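Emp47p (form2) (Saccharomyces cerevisiae, PDB 2A6Z) acts as a cargo receptor that takes part in glycoprotein secretion, recognising carbohydrate through a legume-like lectin domain. Local coordinates at residues A[41-47]-A[197-203]; A[66-72]-A[209-215]; A[111-115]-A[148-152]; A[157-161]-A[172-176]. All coordinates share one frame. Residues are numbered along the deposited sequence.

Contact 1: residues A[41-47]-A[197-203]; sequences LTSNQNS and VTAQNGA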
loop_
_atom_site.group_PDB
_atom_site.type_symbol
_atom_site.label_atom_id
_atom_site.label_comp_id
_atom_site.label_asym_id
_atom_site.label_seq_id
_atom_site.Cartn_x
_atom_site.Cartn_y
_atom_site.Cartn_z
ATOM N N LEU A 41 3.178 -11.653 1.248
ATOM C CA LEU A 41 2.426 -11.467 0.039
ATOM C C LEU A 41 2.992 -12.281 -1.118
ATOM O O LEU A 41 2.244 -12.716 -1.983
ATOM C CB LEU A 41 2.383 -9.971 -0.335
ATOM C CG LEU A 41 1.675 -9.096 0.722
ATOM C CD1 LEU A 41 1.824 -7.626 0.317
ATOM C CD2 LEU A 41 0.238 -9.462 0.895
ATOM N N THR A 42 4.341 -12.368 -1.162
ATOM C CA THR A 42 4.989 -13.064 -2.314
ATOM C C THR A 42 5.892 -14.127 -1.824
ATOM O O THR A 42 7.080 -13.960 -1.673
ATOM C CB THR A 42 5.715 -11.985 -3.184
ATOM O OG1 THR A 42 6.698 -11.225 -2.430
ATOM C CG2 THR A 42 4.717 -11.056 -3.842
ATOM N N SER A 43 5.271 -15.318 -1.560
ATOM C CA SER A 43 5.972 -16.358 -0.836
ATOM C C SER A 43 6.844 -17.287 -1.687
ATOM O O SER A 43 7.542 -18.116 -1.085
ATOM C CB SER A 43 4.948 -17.197 -0.063
ATOM O OG SER A 43 3.992 -17.799 -0.894
ATOM N N ASN A 44 6.859 -17.222 -3.010
ATOM C CA ASN A 44 7.759 -18.032 -3.813
ATOM C C ASN A 44 8.099 -17.305 -5.110
ATOM O O ASN A 44 7.721 -16.155 -5.323
ATOM C CB ASN A 44 7.108 -19.403 -4.032
ATOM C CG ASN A 44 5.905 -19.475 -4.869
ATOM O OD1 ASN A 44 5.608 -18.644 -5.682
ATOM N ND2 ASN A 44 5.213 -20.668 -4.789
ATOM N N GLN A 45 8.859 -17.963 -6.017
ATOM C CA GLN A 45 9.266 -17.327 -7.276
ATOM C C GLN A 45 8.044 -17.041 -8.134
ATOM O O GLN A 45 7.300 -17.978 -8.416
ATOM C CB GLN A 45 10.242 -18.233 -8.057
ATOM C CG GLN A 45 11.552 -18.353 -7.273
ATOM C CD GLN A 45 12.456 -19.380 -7.921
ATOM O OE1 GLN A 45 13.429 -19.762 -7.259
ATOM N NE2 GLN A 45 12.172 -19.850 -9.135
ATOM N N ASN A 46 7.896 -15.791 -8.587
ATOM C CA ASN A 46 6.797 -15.350 -9.418
ATOM C C ASN A 46 5.439 -15.645 -8.755
ATOM O O ASN A 46 4.629 -16.416 -9.255
ATOM C CB ASN A 46 6.840 -15.994 -10.805
ATOM C CG ASN A 46 5.972 -15.241 -11.770
ATOM O OD1 ASN A 46 5.331 -14.196 -11.494
ATOM N ND2 ASN A 46 5.947 -15.720 -12.975
ATOM N N SER A 47 5.256 -14.963 -7.644
ATOM C CA SER A 47 4.027 -15.098 -6.839
ATOM C C SER A 47 3.367 -13.757 -6.667
ATOM O O SER A 47 3.977 -12.699 -6.923
ATOM C CB SER A 47 4.312 -15.714 -5.456
ATOM O OG SER A 47 5.337 -14.981 -4.754
ATOM N N VAL A 197 -3.307 -3.799 0.397
ATOM C CA VAL A 197 -1.931 -3.886 -0.096
ATOM C C VAL A 197 -1.816 -5.127 -0.974
ATOM O O VAL A 197 -2.411 -6.166 -0.691
ATOM C CB VAL A 197 -0.898 -3.868 1.044
ATOM C CG1 VAL A 197 -1.129 -5.053 2.007
ATOM C CG2 VAL A 197 0.526 -3.851 0.531
ATOM N N THR A 198 -1.069 -4.984 -2.076
ATOM C CA THR A 198 -0.918 -6.072 -3.030
ATOM C C THR A 198 0.546 -6.078 -3.453
ATOM O O THR A 198 1.248 -5.057 -3.439
ATOM C CB THR A 198 -1.836 -5.890 -4.251
ATOM O OG1 THR A 198 -1.475 -4.728 -4.984
ATOM C CG2 THR A 198 -3.288 -5.759 -3.838
ATOM N N ALA A 199 1.025 -7.243 -3.900
ATOM C CA ALA A 199 2.439 -7.291 -4.350
ATOM C C ALA A 199 2.595 -8.449 -5.323
ATOM O O ALA A 199 1.835 -9.409 -5.345
ATOM C CB ALA A 199 3.432 -7.424 -3.212
ATOM N N GLN A 200 3.673 -8.310 -6.121
ATOM C CA GLN A 200 4.119 -9.353 -7.020
ATOM C C GLN A 200 5.653 -9.297 -7.039
ATOM O O GLN A 200 6.223 -8.195 -6.916
ATOM C CB GLN A 200 3.556 -9.180 -8.432
ATOM C CG GLN A 200 4.184 -7.958 -9.148
ATOM C CD GLN A 200 3.551 -7.572 -10.446
ATOM O OE1 GLN A 200 2.338 -7.873 -10.597
ATOM N NE2 GLN A 200 4.357 -6.938 -11.315
ATOM N N ASN A 201 6.317 -10.421 -7.260
ATOM C CA ASN A 201 7.747 -10.382 -7.447
ATOM C C ASN A 201 8.215 -10.673 -8.876
ATOM O O ASN A 201 9.392 -10.434 -9.175
ATOM C CB ASN A 201 8.517 -11.208 -6.397
ATOM C CG ASN A 201 8.112 -12.647 -6.347
ATOM O OD1 ASN A 201 7.413 -13.155 -7.238
ATOM N ND2 ASN A 201 8.561 -13.350 -5.305
ATOM N N GLY A 202 7.316 -11.130 -9.721
ATOM C CA GLY A 202 7.656 -11.374 -11.158
ATOM C C GLY A 202 8.693 -12.447 -11.294
ATOM O O GLY A 202 8.907 -13.271 -10.415
ATOM N N ALA A 203 9.294 -12.467 -12.477
ATOM C CA ALA A 203 10.153 -13.570 -12.901
ATOM C C ALA A 203 11.600 -13.124 -13.168
ATOM O O ALA A 203 12.403 -13.967 -13.559
ATOM C CB ALA A 203 9.613 -14.215 -14.161
HETATM O O HOH W 1 4.708 -12.262 -9.612
#
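Strand 192-200 runs out here beneath the loop 41-47. V197, well along the strand, packs on L41, with CG2 of V197 4.0 Å from CD1 of L41. A199 turns its CB to L41 CD1 at 3.9 Å, and its O lies 3.6 Å from CG2 of T42. The hydroxyl of T42 is used on E209 and F211. Q200 lends its backbone: its CA makes a CA-H...O contact of 3.4 Å with S47 O. N201 donates through ND2 to N44 O (2.9 Å), its OD1 accepts from S47 N (2.8 Å), and its N donates to S47 O (3.3 Å). One amide side chain thus holds the loop at N44 and at S47. G202, at positive phi, donates its N to water 1 (2.8 Å), which also reaches N46 OD1 and S47 O. The loop crosses from strand 38-40 of one sheet to strand 48-58 of the other, and N201 fixes it to the end of strand 192-200 in this legume-lectin-like beta sandwich.

Contact 2: residues A[66-72]-A[209-215]; sequences EWTFRSV and ESFEIFK
Strands 66-72 and 210-215 run antiparallel, extended but for F214, their axes 4.7 Å apart at 148°. F69, S71, F211 and I213 share one face; T68, R70, V72, S210, E212 and K215 share the other. W67 points away, but its CZ3 reaches I213 CG2 at 4.1 Å. T68 is a hydrogen-bonded pair with K215: T68 N donates to K215 O and F214 N to T68 O, both 2.9 Å. Between T68 and F69 the register shifts by one, with the bulge at F214 (-96/-36). F69 (chi1 p) is a non-hydrogen-bonded pair with I213. R70 and E212 are a hydrogen-bonded pair, R70 N to E212 O and E212 N to R70 O, both 2.9 Å. The R70 side chain (p, t, t) lets NE and NH2 each reach E212 OE1 at 2.9 Å, a salt bridge shared with R38. F214 CE2 lies over the guanidinium, 3.6 Å from R70 NE. S71 and F211 are a non-hydrogen-bonded pair, and S71 OG donates to E209 OE2 (2.6 Å). V72 and S210 are a hydrogen-bonded pair: V72 N to S210 O 3.0 Å, S210 N to V72 O 2.8 Å. F214 and K215 both face T68, a classic beta bulge in adjacent strands.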
loop_
_atom_site.group_PDB
_atom_site.type_symbol
_atom_site.label_atom_id
_atom_site.label_comp_id
_atom_site.label_asym_id
_atom_site.label_seq_id
_atom_site.Cartn_x
_atom_site.Cartn_y
_atom_site.Cartn_z
ATOM N N GLU A 66 -1.073 3.925 8.521
ATOM C CA GLU A 66 0.336 3.601 8.719
ATOM C C GLU A 66 0.545 2.148 8.398
ATOM O O GLU A 66 -0.007 1.256 9.083
ATOM C CB GLU A 66 0.764 3.881 10.153
ATOM C CG GLU A 66 0.682 5.323 10.562
ATOM C CD GLU A 66 1.042 5.683 11.947
ATOM O OE1 GLU A 66 1.359 4.767 12.749
ATOM O OE2 GLU A 66 1.037 6.883 12.276
ATOM N N TRP A 67 1.369 1.872 7.401
ATOM C CA TRP A 67 1.720 0.478 6.998
ATOM C C TRP A 67 3.125 0.185 7.430
ATOM O O TRP A 67 4.052 0.941 7.112
ATOM C CB TRP A 67 1.621 0.376 5.473
ATOM C CG TRP A 67 0.276 0.334 4.880
ATOM C CD1 TRP A 67 -0.420 1.339 4.295
ATOM C CD2 TRP A 67 -0.586 -0.837 4.779
ATOM N NE1 TRP A 67 -1.652 0.889 3.847
ATOM C CE2 TRP A 67 -1.753 -0.440 4.122
ATOM C CE3 TRP A 67 -0.404 -2.179 5.186
ATOM C CZ2 TRP A 67 -2.803 -1.346 3.848
ATOM C CZ3 TRP A 67 -1.472 -3.047 4.902
ATOM C CH2 TRP A 67 -2.620 -2.617 4.260
ATOM N N THR A 68 3.305 -0.966 8.083
ATOM C CA THR A 68 4.626 -1.428 8.482
ATOM C C THR A 68 4.933 -2.701 7.632
ATOM O O THR A 68 4.217 -3.701 7.756
ATOM C CB THR A 68 4.652 -1.764 9.981
ATOM O OG1 THR A 68 4.296 -0.618 10.738
ATOM C CG2 THR A 68 6.052 -2.178 10.400
ATOM N N PHE A 69 5.966 -2.599 6.800
ATOM C CA PHE A 69 6.217 -3.664 5.800
ATOM C C PHE A 69 7.704 -3.844 5.625
ATOM O O PHE A 69 8.507 -2.976 5.987
ATOM C CB PHE A 69 5.530 -3.387 4.466
ATOM C CG PHE A 69 6.362 -2.462 3.576
ATOM C CD1 PHE A 69 7.097 -2.986 2.507
ATOM C CD2 PHE A 69 6.443 -1.090 3.822
ATOM C CE1 PHE A 69 7.895 -2.185 1.731
ATOM C CE2 PHE A 69 7.233 -0.292 3.032
ATOM C CZ PHE A 69 7.961 -0.815 1.975
ATOM N N ARG A 70 8.087 -4.934 4.979
ATOM C CA ARG A 70 9.480 -5.091 4.594
ATOM C C ARG A 70 9.535 -5.921 3.302
ATOM O O ARG A 70 8.576 -6.547 2.888
ATOM C CB ARG A 70 10.348 -5.746 5.684
ATOM C CG ARG A 70 9.985 -7.224 5.944
ATOM C CD ARG A 70 10.867 -7.747 7.069
ATOM N NE ARG A 70 10.571 -9.198 7.202
ATOM C CZ ARG A 70 11.181 -9.967 8.059
ATOM N NH1 ARG A 70 12.092 -9.477 8.870
ATOM N NH2 ARG A 70 10.859 -11.260 8.087
ATOM N N SER A 71 10.741 -5.850 2.711
ATOM C CA SER A 71 11.121 -6.746 1.615
ATOM C C SER A 71 12.403 -7.446 2.023
ATOM O O SER A 71 13.402 -6.787 2.371
ATOM C CB SER A 71 11.390 -5.935 0.324
ATOM O OG SER A 71 11.980 -6.845 -0.599
ATOM N N VAL A 72 12.355 -8.791 1.956
ATOM C CA VAL A 72 13.544 -9.585 2.286
ATOM C C VAL A 72 13.781 -10.611 1.168
ATOM O O VAL A 72 12.873 -10.986 0.432
ATOM C CB VAL A 72 13.440 -10.303 3.666
ATOM C CG1 VAL A 72 13.470 -9.249 4.773
ATOM C CG2 VAL A 72 12.185 -11.146 3.744
ATOM N N GLU A 209 11.925 -12.367 -4.116
ATOM C CA GLU A 209 11.707 -11.259 -3.188
ATOM C C GLU A 209 10.411 -11.474 -2.434
ATOM O O GLU A 209 9.364 -11.777 -3.016
ATOM C CB GLU A 209 11.623 -9.949 -4.030
ATOM C CG GLU A 209 11.604 -8.703 -3.110
ATOM C CD GLU A 209 11.908 -7.382 -3.824
ATOM O OE1 GLU A 209 11.959 -7.364 -5.095
ATOM O OE2 GLU A 209 12.046 -6.360 -3.120
ATOM N N SER A 210 10.528 -11.258 -1.100
ATOM C CA SER A 210 9.388 -11.542 -0.207
ATOM C C SER A 210 8.889 -10.248 0.410
ATOM O O SER A 210 9.571 -9.702 1.302
ATOM C CB SER A 210 9.855 -12.549 0.861
ATOM O OG SER A 210 8.725 -12.939 1.631
ATOM N N PHE A 211 7.755 -9.775 -0.070
ATOM C CA PHE A 211 7.101 -8.569 0.465
ATOM C C PHE A 211 6.196 -9.004 1.612
ATOM O O PHE A 211 5.378 -9.916 1.423
ATOM C CB PHE A 211 6.286 -7.883 -0.637
ATOM C CG PHE A 211 7.136 -7.216 -1.684
ATOM C CD1 PHE A 211 7.774 -6.014 -1.395
ATOM C CD2 PHE A 211 7.302 -7.810 -2.922
ATOM C CE1 PHE A 211 8.543 -5.371 -2.364
ATOM C CE2 PHE A 211 8.044 -7.127 -3.896
ATOM C CZ PHE A 211 8.665 -5.931 -3.612
ATOM N N GLU A 212 6.363 -8.381 2.767
ATOM C CA GLU A 212 5.777 -8.871 4.024
ATOM C C GLU A 212 5.170 -7.709 4.812
ATOM O O GLU A 212 5.761 -6.612 4.850
ATOM C CB GLU A 212 6.827 -9.545 4.872
ATOM C CG GLU A 212 7.567 -10.626 4.081
ATOM C CD GLU A 212 8.520 -11.474 4.838
ATOM O OE1 GLU A 212 8.813 -11.134 6.030
ATOM O OE2 GLU A 212 8.962 -12.490 4.240
ATOM N N ILE A 213 4.021 -7.967 5.419
ATOM C CA ILE A 213 3.269 -6.995 6.225
ATOM C C ILE A 213 3.332 -7.364 7.687
ATOM O O ILE A 213 3.037 -8.514 8.077
ATOM C CB ILE A 213 1.824 -6.895 5.764
ATOM C CG1 ILE A 213 1.685 -6.696 4.261
ATOM C CG2 ILE A 213 1.059 -5.866 6.588
ATOM C CD1 ILE A 213 2.298 -5.351 3.804
ATOM N N PHE A 214 3.764 -6.444 8.550
ATOM C CA PHE A 214 3.780 -6.673 9.997
ATOM C C PHE A 214 2.538 -6.100 10.703
ATOM O O PHE A 214 2.120 -6.639 11.744
ATOM C CB PHE A 214 5.010 -6.027 10.593
ATOM C CG PHE A 214 6.333 -6.689 10.423
ATOM C CD1 PHE A 214 7.412 -6.344 11.254
ATOM C CD2 PHE A 214 6.564 -7.687 9.477
ATOM C CE1 PHE A 214 8.652 -6.937 11.161
ATOM C CE2 PHE A 214 7.816 -8.300 9.389
ATOM C CZ PHE A 214 8.833 -7.959 10.222
ATOM N N LYS A 215 2.026 -4.955 10.241
ATOM C CA LYS A 215 1.053 -4.176 11.020
ATOM C C LYS A 215 0.475 -3.133 10.108
ATOM O O LYS A 215 1.202 -2.624 9.197
ATOM C CB LYS A 215 1.793 -3.490 12.187
ATOM C CG LYS A 215 0.939 -2.702 13.166
ATOM C CD LYS A 215 1.720 -2.220 14.347
ATOM C CE LYS A 215 2.755 -1.168 14.083
ATOM N NZ LYS A 215 3.220 -0.614 15.382
HETATM O O HOH W 2 1.743 0.209 11.054
#

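Contact 3: residues A[111-115]-A[148-152]; sequences LVDNN and MGYQD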
loop_
_atom_site.group_PDB
_atom_site.type_symbol
_atom_site.label_atom_id
_atom_site.label_comp_id
_atom_site.label_asym_id
_atom_site.label_seq_id
_atom_site.Cartn_x
_atom_site.Cartn_y
_atom_site.Cartn_z
ATOM N N LEU A 111 3.082 3.169 -4.857
ATOM C CA LEU A 111 3.886 2.068 -5.392
ATOM C C LEU A 111 5.308 2.151 -4.844
ATOM O O LEU A 111 5.964 3.202 -5.005
ATOM C CB LEU A 111 3.944 2.147 -6.921
ATOM C CG LEU A 111 4.873 1.120 -7.596
ATOM C CD1 LEU A 111 4.405 -0.310 -7.363
ATOM C CD2 LEU A 111 4.920 1.421 -9.099
ATOM N N VAL A 112 5.789 1.074 -4.241
ATOM C CA VAL A 112 7.186 0.930 -3.883
ATOM C C VAL A 112 7.783 -0.098 -4.839
ATOM O O VAL A 112 7.348 -1.246 -4.923
ATOM C CB VAL A 112 7.359 0.524 -2.406
ATOM C CG1 VAL A 112 8.813 0.223 -2.115
ATOM C CG2 VAL A 112 6.799 1.602 -1.489
ATOM N N ASP A 113 8.787 0.350 -5.604
ATOM C CA ASP A 113 9.427 -0.536 -6.594
ATOM C C ASP A 113 10.753 0.058 -6.966
ATOM O O ASP A 113 11.169 1.139 -6.501
ATOM C CB ASP A 113 8.538 -0.842 -7.803
ATOM C CG ASP A 113 8.746 0.142 -8.950
ATOM O OD1 ASP A 113 8.691 1.368 -8.704
ATOM O OD2 ASP A 113 9.022 -0.338 -10.085
ATOM N N ASN A 114 11.489 -0.658 -7.851
ATOM C CA ASN A 114 12.824 -0.197 -8.206
ATOM C C ASN A 114 13.065 -0.263 -9.721
ATOM O O ASN A 114 14.224 -0.152 -10.138
ATOM C CB ASN A 114 13.907 -0.922 -7.432
ATOM C CG ASN A 114 14.122 -2.363 -7.842
ATOM O OD1 ASN A 114 13.565 -2.824 -8.822
ATOM N ND2 ASN A 114 14.916 -3.058 -7.035
ATOM N N ASN A 115 12.027 -0.488 -10.518
ATOM C CA ASN A 115 12.196 -0.680 -11.965
ATOM C C ASN A 115 12.148 0.606 -12.776
ATOM O O ASN A 115 12.285 0.515 -14.001
ATOM C CB ASN A 115 11.130 -1.668 -12.469
ATOM C CG ASN A 115 11.618 -2.446 -13.701
ATOM O OD1 ASN A 115 12.801 -2.760 -13.841
ATOM N ND2 ASN A 115 10.677 -2.761 -14.546
ATOM N N MET A 148 13.409 5.837 -2.017
ATOM C CA MET A 148 13.160 5.021 -0.844
ATOM C C MET A 148 13.818 3.663 -1.029
ATOM O O MET A 148 13.369 2.847 -1.830
ATOM C CB MET A 148 11.653 4.820 -0.618
ATOM C CG MET A 148 11.505 4.078 0.713
ATOM S SD MET A 148 9.785 3.432 0.867
ATOM C CE MET A 148 9.998 2.405 2.312
ATOM N N GLY A 149 14.892 3.414 -0.259
ATOM C CA GLY A 149 15.482 2.073 -0.310
ATOM C C GLY A 149 14.605 1.111 0.540
ATOM O O GLY A 149 14.140 1.441 1.635
ATOM N N TYR A 150 14.362 -0.066 0.017
ATOM C CA TYR A 150 13.488 -1.041 0.695
ATOM C C TYR A 150 13.989 -2.469 0.604
ATOM O O TYR A 150 13.548 -3.316 1.378
ATOM C CB TYR A 150 12.005 -0.941 0.216
ATOM C CG TYR A 150 11.930 -1.309 -1.238
ATOM C CD1 TYR A 150 11.624 -2.631 -1.638
ATOM C CD2 TYR A 150 12.171 -0.363 -2.257
ATOM C CE1 TYR A 150 11.564 -3.001 -2.950
ATOM C CE2 TYR A 150 12.121 -0.774 -3.587
ATOM C CZ TYR A 150 11.809 -2.070 -3.953
ATOM O OH TYR A 150 11.810 -2.385 -5.267
ATOM N N GLN A 151 14.819 -2.835 -0.380
ATOM C CA GLN A 151 15.102 -4.258 -0.562
ATOM C C GLN A 151 16.068 -4.753 0.472
ATOM O O GLN A 151 16.931 -4.014 0.951
ATOM C CB GLN A 151 15.785 -4.572 -1.937
ATOM C CG GLN A 151 14.783 -4.447 -3.084
ATOM C CD GLN A 151 15.409 -5.020 -4.330
ATOM O OE1 GLN A 151 16.558 -4.757 -4.631
ATOM N NE2 GLN A 151 14.650 -5.810 -5.070
ATOM N N ASP A 152 15.932 -6.042 0.768
ATOM C CA ASP A 152 16.974 -6.774 1.480
ATOM C C ASP A 152 17.268 -6.152 2.840
ATOM O O ASP A 152 18.421 -6.043 3.275
ATOM C CB ASP A 152 18.231 -6.858 0.577
ATOM C CG ASP A 152 19.275 -7.824 1.057
ATOM O OD1 ASP A 152 20.478 -7.550 0.791
ATOM O OD2 ASP A 152 18.952 -8.855 1.695
HETATM O O HOH W 3 16.580 -1.993 -4.747
#
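Strand 108-113 meets a loop without regular structure. The touching parts, 112-114 and 148-151, run 73° apart. The backbones stay well separated: the CA atoms of V112 and M148 are 7.9 Å apart, and those of N114 and G149 8.6 Å. Side chains therefore make the contact. Within the first segment, D113 OD2 accepts from N115 N (3.0 Å). This is an Asx turn. D113 OD2 also bonds Y139. In the beta sandwich of this lectin domain, strand 108-113 belongs to one sheet, while the loop 148-152 leads from that sheet into strand 153-164 of the other. Y150 fills the gap between them. Its ring takes V112 CG1 over one face, 3.6 Å from the ring centroid, a CH-pi contact. V112 CG2 lies 4.2 Å from M148 SD. The hydroxyl of Y150 lies against D113 and N114, with OH 3.2 Å from D113 C and 3.4 Å from N114 CB. N114 and Q151 are linked by water 3, which accepts from N114 ND2 (3.0 Å) and donates to Q151 OE1 (2.8 Å). Both side chains also bond the backbone of G76, and N114 OD1 accepts from T78 N.

Contact 4: residues A[157-161]-A[172-176]; sequences STIRV and KVQVD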
loop_
_atom_site.group_PDB
_atom_site.type_symbol
_atom_site.label_atom_id
_atom_site.label_comp_id
_atom_site.label_asym_id
_atom_site.label_seq_id
_atom_site.Cartn_x
_atom_site.Cartn_y
_atom_site.Cartn_z
ATOM N N SER A 157 9.975 -0.950 7.254
ATOM C CA SER A 157 9.715 0.479 7.036
ATOM C C SER A 157 8.308 0.801 7.435
ATOM O O SER A 157 7.421 -0.055 7.368
ATOM C CB SER A 157 9.915 0.796 5.561
ATOM O OG SER A 157 11.212 0.558 5.078
ATOM N N THR A 158 8.108 2.110 7.759
ATOM C CA THR A 158 6.770 2.563 8.088
ATOM C C THR A 158 6.358 3.675 7.116
ATOM O O THR A 158 6.986 4.726 7.068
ATOM C CB THR A 158 6.689 3.144 9.523
ATOM O OG1 THR A 158 7.291 2.196 10.422
ATOM C CG2 THR A 158 5.225 3.352 9.921
ATOM N N ILE A 159 5.300 3.390 6.358
ATOM C CA ILE A 159 4.723 4.395 5.449
ATOM C C ILE A 159 3.526 4.996 6.160
ATOM O O ILE A 159 2.590 4.277 6.501
ATOM C CB ILE A 159 4.299 3.771 4.099
ATOM C CG1 ILE A 159 5.521 3.210 3.360
ATOM C CG2 ILE A 159 3.533 4.781 3.272
ATOM C CD1 ILE A 159 5.155 2.413 2.128
ATOM N N ARG A 160 3.563 6.330 6.374
ATOM C CA ARG A 160 2.465 7.001 7.080
ATOM C C ARG A 160 1.812 7.962 6.108
ATOM O O ARG A 160 2.429 8.929 5.623
ATOM C CB ARG A 160 3.066 7.753 8.289
ATOM C CG ARG A 160 2.002 8.567 9.057
ATOM C CD ARG A 160 2.662 9.075 10.382
ATOM N NE ARG A 160 1.592 9.565 11.276
ATOM C CZ ARG A 160 1.146 10.808 11.326
ATOM N NH1 ARG A 160 1.723 11.767 10.568
ATOM N NH2 ARG A 160 0.145 11.082 12.142
ATOM N N VAL A 161 0.551 7.682 5.812
ATOM C CA VAL A 161 -0.243 8.459 4.867
ATOM C C VAL A 161 -1.249 9.256 5.661
ATOM O O VAL A 161 -2.016 8.694 6.459
ATOM C CB VAL A 161 -1.015 7.533 3.891
ATOM C CG1 VAL A 161 -1.692 8.373 2.807
ATOM C CG2 VAL A 161 -0.090 6.484 3.330
ATOM N N LYS A 172 -0.231 13.767 2.561
ATOM C CA LYS A 172 1.190 13.663 2.851
ATOM C C LYS A 172 1.529 12.193 3.055
ATOM O O LYS A 172 0.752 11.427 3.629
ATOM C CB LYS A 172 1.541 14.485 4.093
ATOM C CG LYS A 172 3.012 14.429 4.494
ATOM C CD LYS A 172 3.366 15.509 5.465
ATOM C CE LYS A 172 2.789 15.265 6.787
ATOM N NZ LYS A 172 3.284 16.381 7.646
ATOM N N VAL A 173 2.717 11.834 2.566
ATOM C CA VAL A 173 3.288 10.532 2.830
ATOM C C VAL A 173 4.658 10.745 3.506
ATOM O O VAL A 173 5.471 11.505 2.996
ATOM C CB VAL A 173 3.435 9.711 1.543
ATOM C CG1 VAL A 173 4.173 8.406 1.808
ATOM C CG2 VAL A 173 2.057 9.468 0.934
ATOM N N GLN A 174 4.844 10.053 4.625
ATOM C CA GLN A 174 6.126 9.988 5.333
ATOM C C GLN A 174 6.640 8.562 5.274
ATOM O O GLN A 174 5.858 7.607 5.244
ATOM C CB GLN A 174 5.934 10.394 6.793
ATOM C CG GLN A 174 5.534 11.883 6.953
ATOM C CD GLN A 174 4.895 12.092 8.328
ATOM O OE1 GLN A 174 3.745 11.729 8.509
ATOM N NE2 GLN A 174 5.620 12.599 9.272
ATOM N N VAL A 175 7.970 8.429 5.260
ATOM C CA VAL A 175 8.633 7.144 5.367
ATOM C C VAL A 175 9.544 7.240 6.580
ATOM O O VAL A 175 10.425 8.111 6.661
ATOM C CB VAL A 175 9.470 6.850 4.092
ATOM C CG1 VAL A 175 10.300 5.583 4.294
ATOM C CG2 VAL A 175 8.569 6.764 2.865
ATOM N N ASP A 176 9.281 6.357 7.553
ATOM C CA ASP A 176 10.074 6.359 8.798
ATOM C C ASP A 176 10.089 7.769 9.404
ATOM O O ASP A 176 11.115 8.201 9.951
ATOM C CB ASP A 176 11.487 5.862 8.554
ATOM C CG ASP A 176 11.536 4.511 7.841
ATOM O OD1 ASP A 176 10.634 3.726 7.771
ATOM O OD2 ASP A 176 12.720 4.311 7.318
HETATM O O HOH W 4 13.135 2.437 5.599
HETATM O O HOH W 5 1.891 11.685 6.451
#
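Side chains alternate between two faces along this antiparallel pair. I159, V161, V173 and V175 lie on one face, R160 and Q174 on the other. On the apolar face I159 (m, t) sets CG2 4.0 Å from CG1 of V173. V161 and V173 both have chi1 near t, and V161 CG1 is 4.3 Å from V173 CG2. L110, V112 and L122 of the other sheet touch this face. On the polar face R160 is extended from chi1 to chi3 (t, t, t), and chi4 of -91° turns its guanidinium. NH1 then donates to Q174 OE1 at 2.9 Å. Q174 (m, t) brings its amide to meet it. R160 NE forms a salt bridge with E66, so the arginine spans three strands. The backbones of R160 and Q174 are a hydrogen-bonded pair, with R160 N to Q174 O 2.9 Å and Q174 N to R160 O 2.8 Å. D176, at positive phi with chi1 m, swings OD1 to accept from T158 N (3.0 Å), while D176 N donates to T158 O (2.9 Å). Water 4 joins S157 OG and D176 OD2. Strands 153-164 and 170-175 thus form an antiparallel beta hairpin.

How the contacts relate
From the N terminus, the loop 41-47 opens contact 1 and strand 63-72 then opens contact 2. Contact 3 opens and closes next, between 111-115 and 148-152. Contact 4 follows it in series as a short hairpin. Both fall within the long loops of contacts 1 and 2. Those two cross: contact 1 closes at 197-203, before contact 2 closes at 209-215. They touch through T42 and E209, and V197 packs on W67. Contacts 2 and 4 share one sheet, where strands 63-72 and 153-164 are neighbours. Contacts 1 and 3 reach the opposing sheet. V112 of contact 3 packs on I159 of contact 4 across the sandwich, and M148 of the loop touches F69 and V175.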